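Local coordinates for protein xylosidase (Xanthomonas axonopodis pv. citri, PDB 6XN2) that probably hydrolyses beta-1,4-linked xylo-oligosaccharides as a family 43 glycoside hydrolase, binding xylose units in its pocket, at residues Y319-D324 and I337-L342; R35-A40 and Y354-D359. One frame throughout, in Å; residues are numbered along the deposited sequence.

From the N terminus, the chain leaves helix 29-36, and residues 35-40 make the first half of interaction 2; the partner, 354-359, comes more than 300 residues later, close to the C terminus. Interaction 2 therefore closes a loop that takes in nearly the whole of the catalytic beta-propeller fold of family 43. Interaction 1 is nested inside it: 319-324 and 337-342 pair as neighbouring strands of a hairpin in the three-stranded sheet 310-314, 317-324 and 336-342. The contacts touch through Tyr322 with Ser39 and Asp324 with Tyr356, and one water serves both, tying the two chain ends to the face of this sheet that carries Tyr322 and Lys338.

Interaction 1. Residues Y319-D324 and I337-L342; sequences YLFYHD and IKMAPL
Met339 lays its methyl CE over one face of the Tyr319 ring, 3.7 Å from the centroid, while its CB covers a face of the Phe321 ring. The side chain turns at its last torsion (chi3 -65°), which carries CE to 3.5 Å from Phe321 CZ. Methyl CE therefore touches both rings while SD lies obliquely to each, a Met-aromatic contact that suits a flexible, polarisable side chain. Phe321 also touches Leu60 and Ile62 of strand 59-67. On the same face of the sheet, the His323 side chain, bonded to Thr306 OG1 and Asp50 N, lies about 6 Å from a bound xylose.

On the opposite face of this antiparallel hairpin, Lys338 rests CB on the Tyr322 ring, 3.9 Å from its centroid. The lysine then runs extended across the ring to Asp324, where NZ meets OD2 at 2.6 Å on the syn side, 24° out of the carboxylate plane. A water bridges NZ to Tyr322 OH, which also bonds Ser39 OG; Tyr356 OH is a second partner of Asp324 OD2. Backbone pairing fixes the register: Leu320 with Ala340 and Tyr322 with Lys338 each exchange two N-H...O bonds, including Lys338 N to Tyr322 O at 2.6 Å. Small Ala340 leaves its CB at the edge of the Tyr322 ring.

With both residues buried, the Lys338 charge is matched by Asp324, which probably keeps both ionised.

Interaction 2. Residues R35-A40 and Y354-D359; sequences RTAISA and YPYGED
A type I beta turn, Tyr354 to Gly357, docks against the residues that leave the N-terminal helix 29-36, where Ala37 is the first to abandon helical backbone angles. Within the turn Gly357 N bonds Tyr354 O.

Two hydrogen bonds join the segments. The first torsion of Thr36 (chi1 68°) swings OG1 over to Tyr356 O, to which it donates at 2.6 Å; the single hydroxyl proton goes mainly there, and Ala32 O, within the helix, is at most a weak, secondary acceptor sharing it. Ile38 N reaches Pro355 O at 2.9 Å in a nearly straight bond, 169° at the hydrogen, although the donor stands above the carbonyl plane. Pro355 O also accepts from a water, 2.7 Å away, whose oxygen takes the N-H of Ser39, and the CA of Ala37 lies 3.4 Å from this carbonyl oxygen.

Side chains fill in around these bonds. Ala37 CB, small enough for close approach, sits 3.8 Å from Tyr356 CD1, and Ile38 spreads CG2 and CD1 along the turn, CG2 lying 3.5 Å from Tyr354 O. Proline suits the second turn position because its ring already fixes the phi required there. Gly357 has a positive phi (94°), at which a side chain would press on the preceding carbonyl oxygen.

Beyond the contact, Tyr356 OH, the partner of Asp324, also bonds Val303 N. Pro355 O takes an amide and a water, and Tyr356 O takes the Thr36 hydroxyl, so both turn carbonyls are satisfied by residues at the end of the helix or by the water bridging to them.

Interaction 1. Residues Y319-D324 and I337-L342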
loop_
_atom_site.group_PDB
_atom_site.type_symbol
_atom_site.label_atom_id
_atom_site.label_comp_id
_atom_site.label_asym_id
_atom_site.label_seq_id
_atom_site.Cartn_x
_atom_site.Cartn_y
_atom_site.Cartn_z
ATOM N N TYR A 319 -13.847 3.588 3.270
ATOM C CA TYR A 319 -12.901 4.256 4.101
ATOM C C TYR A 319 -11.547 4.347 3.468
ATOM O O TYR A 319 -11.185 3.517 2.709
ATOM C CB TYR A 319 -12.696 3.500 5.396
ATOM C CG TYR A 319 -13.866 3.397 6.282
ATOM C CD1 TYR A 319 -14.141 4.359 7.205
ATOM C CD2 TYR A 319 -14.681 2.322 6.216
ATOM C CE1 TYR A 319 -15.212 4.254 8.034
ATOM C CE2 TYR A 319 -15.768 2.202 7.033
ATOM C CZ TYR A 319 -16.032 3.176 7.937
ATOM O OH TYR A 319 -17.096 3.036 8.735
ATOM N N LEU A 320 -10.861 5.432 3.771
ATOM C CA LEU A 320 -9.448 5.578 3.475
ATOM C C LEU A 320 -8.669 5.205 4.730
ATOM O O LEU A 320 -8.894 5.772 5.803
ATOM C CB LEU A 320 -9.108 7.012 3.046
ATOM C CG LEU A 320 -7.604 7.261 2.864
ATOM C CD1 LEU A 320 -7.122 6.516 1.641
ATOM C CD2 LEU A 320 -7.229 8.741 2.783
ATOM N N PHE A 321 -7.779 4.229 4.608
ATOM C CA PHE A 321 -6.849 3.918 5.685
ATOM C C PHE A 321 -5.499 4.489 5.310
ATOM O O PHE A 321 -5.049 4.320 4.183
ATOM C CB PHE A 321 -6.755 2.413 5.917
ATOM C CG PHE A 321 -8.000 1.818 6.491
ATOM C CD1 PHE A 321 -9.103 1.585 5.688
ATOM C CD2 PHE A 321 -8.071 1.495 7.837
ATOM C CE1 PHE A 321 -10.262 1.033 6.219
ATOM C CE2 PHE A 321 -9.226 0.943 8.371
ATOM C CZ PHE A 321 -10.318 0.716 7.555
ATOM N N TYR A 322 -4.858 5.182 6.237
ATOM C CA TYR A 322 -3.596 5.827 5.921
ATOM C C TYR A 322 -2.754 5.864 7.174
ATOM O O TYR A 322 -3.120 5.247 8.179
ATOM C CB TYR A 322 -3.828 7.233 5.352
ATOM C CG TYR A 322 -4.534 8.192 6.289
ATOM C CD1 TYR A 322 -5.904 8.088 6.526
ATOM C CD2 TYR A 322 -3.833 9.226 6.916
ATOM C CE1 TYR A 322 -6.552 8.963 7.384
ATOM C CE2 TYR A 322 -4.473 10.111 7.776
ATOM C CZ TYR A 322 -5.834 9.976 8.002
ATOM O OH TYR A 322 -6.476 10.850 8.852
ATOM N N HIS A 323 -1.623 6.561 7.126
ATOM C CA HIS A 323 -0.821 6.729 8.333
ATOM C C HIS A 323 -0.150 8.098 8.392
ATOM O O HIS A 323 -0.067 8.813 7.390
ATOM C CB HIS A 323 0.230 5.606 8.455
ATOM C CG HIS A 323 1.355 5.689 7.461
ATOM N ND1 HIS A 323 1.645 4.668 6.579
ATOM C CD2 HIS A 323 2.278 6.654 7.233
ATOM C CE1 HIS A 323 2.688 5.010 5.843
ATOM N NE2 HIS A 323 3.085 6.214 6.213
ATOM N N ASP A 324 0.314 8.475 9.576
ATOM C CA ASP A 324 1.225 9.607 9.682
ATOM C C ASP A 324 2.141 9.436 10.885
ATOM O O ASP A 324 2.107 8.406 11.568
ATOM C CB ASP A 324 0.467 10.946 9.740
ATOM C CG ASP A 324 -0.368 11.138 11.015
ATOM O OD1 ASP A 324 -0.100 10.523 12.069
ATOM O OD2 ASP A 324 -1.304 11.962 10.953
ATOM N N ILE A 337 -1.234 4.065 12.073
ATOM C CA ILE A 337 -2.261 4.060 11.043
ATOM C C ILE A 337 -3.542 4.745 11.512
ATOM O O ILE A 337 -3.818 4.850 12.710
ATOM C CB ILE A 337 -2.584 2.636 10.554
ATOM C CG1 ILE A 337 -3.286 1.822 11.646
ATOM C CG2 ILE A 337 -1.306 1.969 10.016
ATOM C CD1 ILE A 337 -4.015 0.593 11.117
ATOM N N LYS A 338 -4.305 5.232 10.541
ATOM C CA LYS A 338 -5.506 6.007 10.785
ATOM C C LYS A 338 -6.567 5.629 9.762
ATOM O O LYS A 338 -6.258 5.009 8.742
ATOM C CB LYS A 338 -5.198 7.503 10.690
ATOM C CG LYS A 338 -4.189 8.010 11.702
ATOM C CD LYS A 338 -3.942 9.505 11.505
ATOM C CE LYS A 338 -3.433 10.156 12.781
ATOM N NZ LYS A 338 -3.310 11.635 12.611
ATOM N N MET A 339 -7.796 6.027 9.978
ATOM C CA MET A 339 -8.852 5.824 9.000
ATOM C C MET A 339 -9.752 7.033 8.923
ATOM O O MET A 339 -9.848 7.750 9.851
ATOM C CB MET A 339 -9.687 4.589 9.281
ATOM C CG MET A 339 -10.555 4.689 10.487
ATOM S SD MET A 339 -11.220 3.102 10.984
ATOM C CE MET A 339 -12.225 2.751 9.598
ATOM N N ALA A 340 -10.395 7.213 7.787
ATOM C CA ALA A 340 -11.315 8.296 7.530
ATOM C C ALA A 340 -12.360 7.925 6.487
ATOM O O ALA A 340 -12.091 7.212 5.591
ATOM C CB ALA A 340 -10.568 9.520 7.088
ATOM N N PRO A 341 -13.594 8.460 6.649
ATOM C CA PRO A 341 -14.623 8.133 5.665
ATOM C C PRO A 341 -14.329 8.705 4.288
ATOM O O PRO A 341 -13.980 9.836 4.182
ATOM C CB PRO A 341 -15.853 8.779 6.238
ATOM C CG PRO A 341 -15.348 9.802 7.177
ATOM C CD PRO A 341 -14.092 9.305 7.728
ATOM N N LEU A 342 -14.492 7.908 3.257
ATOM C CA LEU A 342 -14.229 8.320 1.911
ATOM C C LEU A 342 -15.474 8.259 1.079
ATOM O O LEU A 342 -16.276 7.393 1.223
ATOM C CB LEU A 342 -13.145 7.452 1.288
ATOM C CG LEU A 342 -12.746 7.576 -0.164
ATOM C CD1 LEU A 342 -11.326 7.195 -0.362
ATOM C CD2 LEU A 342 -13.603 6.705 -1.030
HETATM O O HOH W 1 -5.394 12.690 10.633
#

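Interaction 2. Residues R35-A40 and Y354-D359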
loop_
_atom_site.group_PDB
_atom_site.type_symbol
_atom_site.label_atom_id
_atom_site.label_comp_id
_atom_site.label_asym_id
_atom_site.label_seq_id
_atom_site.Cartn_x
_atom_site.Cartn_y
_atom_site.Cartn_z
ATOM N N ARG A 35 -3.650 18.920 16.761
ATOM C CA ARG A 35 -4.905 19.396 17.266
ATOM C C ARG A 35 -6.022 19.336 16.251
ATOM O O ARG A 35 -7.146 19.172 16.597
ATOM C CB ARG A 35 -4.762 20.841 17.688
ATOM C CG ARG A 35 -3.763 21.072 18.769
ATOM C CD ARG A 35 -4.003 22.406 19.409
ATOM N NE ARG A 35 -3.039 23.396 19.033
ATOM C CZ ARG A 35 -3.323 24.595 18.546
ATOM N NH1 ARG A 35 -4.552 24.986 18.311
ATOM N NH2 ARG A 35 -2.342 25.396 18.250
ATOM N N THR A 36 -5.698 19.486 14.982
ATOM C CA THR A 36 -6.762 19.490 13.982
ATOM C C THR A 36 -6.811 18.208 13.141
ATOM O O THR A 36 -7.595 18.121 12.197
ATOM C CB THR A 36 -6.640 20.710 13.036
ATOM O OG1 THR A 36 -5.467 20.589 12.222
ATOM C CG2 THR A 36 -6.559 22.013 13.840
ATOM N N ALA A 37 -5.993 17.215 13.484
ATOM C CA ALA A 37 -6.043 15.917 12.810
ATOM C C ALA A 37 -7.469 15.361 12.780
ATOM O O ALA A 37 -8.184 15.401 13.784
ATOM C CB ALA A 37 -5.102 14.926 13.493
ATOM N N ILE A 38 -7.882 14.875 11.627
ATOM C CA ILE A 38 -9.202 14.319 11.475
ATOM C C ILE A 38 -9.308 12.885 11.924
ATOM O O ILE A 38 -10.356 12.355 11.999
ATOM C CB ILE A 38 -9.716 14.437 10.057
ATOM C CG1 ILE A 38 -9.092 13.398 9.173
ATOM C CG2 ILE A 38 -9.443 15.797 9.531
ATOM C CD1 ILE A 38 -9.581 13.464 7.765
ATOM N N SER A 39 -8.189 12.269 12.203
ATOM C CA SER A 39 -8.195 10.929 12.679
ATOM C C SER A 39 -7.236 10.773 13.794
ATOM O O SER A 39 -6.233 11.383 13.839
ATOM C CB SER A 39 -7.801 9.920 11.621
ATOM O OG SER A 39 -8.462 10.073 10.428
ATOM N N ALA A 40 -7.600 9.938 14.728
ATOM C CA ALA A 40 -6.726 9.579 15.788
ATOM C C ALA A 40 -6.113 8.248 15.429
ATOM O O ALA A 40 -6.661 7.498 14.691
ATOM C CB ALA A 40 -7.500 9.445 17.061
ATOM N N TYR A 354 -8.276 15.834 3.575
ATOM C CA TYR A 354 -7.265 16.659 4.196
ATOM C C TYR A 354 -7.148 16.149 5.606
ATOM O O TYR A 354 -8.005 16.366 6.382
ATOM C CB TYR A 354 -7.674 18.127 4.110
ATOM C CG TYR A 354 -7.646 18.666 2.705
ATOM C CD1 TYR A 354 -8.716 18.559 1.900
ATOM C CD2 TYR A 354 -6.523 19.225 2.183
ATOM C CE1 TYR A 354 -8.684 19.012 0.610
ATOM C CE2 TYR A 354 -6.488 19.685 0.896
ATOM C CZ TYR A 354 -7.578 19.567 0.120
ATOM O OH TYR A 354 -7.583 20.015 -1.152
ATOM N N PRO A 355 -6.040 15.504 5.923
ATOM C CA PRO A 355 -5.868 14.777 7.187
ATOM C C PRO A 355 -5.770 15.670 8.427
ATOM O O PRO A 355 -5.886 15.152 9.531
ATOM C CB PRO A 355 -4.559 14.006 6.973
ATOM C CG PRO A 355 -3.828 14.766 5.917
ATOM C CD PRO A 355 -4.887 15.335 5.019
ATOM N N TYR A 356 -5.550 16.971 8.254
ATOM C CA TYR A 356 -5.498 17.888 9.392
ATOM C C TYR A 356 -6.455 19.046 9.158
ATOM O O TYR A 356 -6.349 20.081 9.802
ATOM C CB TYR A 356 -4.059 18.379 9.622
ATOM C CG TYR A 356 -3.102 17.219 9.536
ATOM C CD1 TYR A 356 -3.033 16.278 10.559
ATOM C CD2 TYR A 356 -2.316 17.023 8.405
ATOM C CE1 TYR A 356 -2.191 15.188 10.472
ATOM C CE2 TYR A 356 -1.475 15.929 8.307
ATOM C CZ TYR A 356 -1.415 15.019 9.341
ATOM O OH TYR A 356 -0.581 13.929 9.245
ATOM N N GLY A 357 -7.416 18.839 8.262
ATOM C CA GLY A 357 -8.340 19.889 7.864
ATOM C C GLY A 357 -7.858 20.599 6.609
ATOM O O GLY A 357 -6.651 20.697 6.351
ATOM N N GLU A 358 -8.795 21.100 5.811
ATOM C CA GLU A 358 -8.412 21.757 4.567
ATOM C C GLU A 358 -7.728 23.094 4.853
ATOM O O GLU A 358 -6.920 23.564 4.058
ATOM C CB GLU A 358 -9.624 21.957 3.652
ATOM C CG GLU A 358 -9.276 22.688 2.356
ATOM C CD GLU A 358 -10.384 22.641 1.318
ATOM O OE1 GLU A 358 -11.333 21.843 1.487
ATOM O OE2 GLU A 358 -10.301 23.400 0.330
ATOM N N ASP A 359 -8.034 23.689 6.001
ATOM C CA ASP A 359 -7.471 24.990 6.362
ATOM C C ASP A 359 -6.071 24.878 6.956
ATOM O O ASP A 359 -5.423 25.886 7.224
ATOM C CB ASP A 359 -8.382 25.719 7.352
ATOM C CG ASP A 359 -9.692 26.165 6.725
ATOM O OD1 ASP A 359 -9.789 26.167 5.476
ATOM O OD2 ASP A 359 -10.621 26.521 7.481
HETATM O O HOH W 1 -5.394 12.690 10.633
#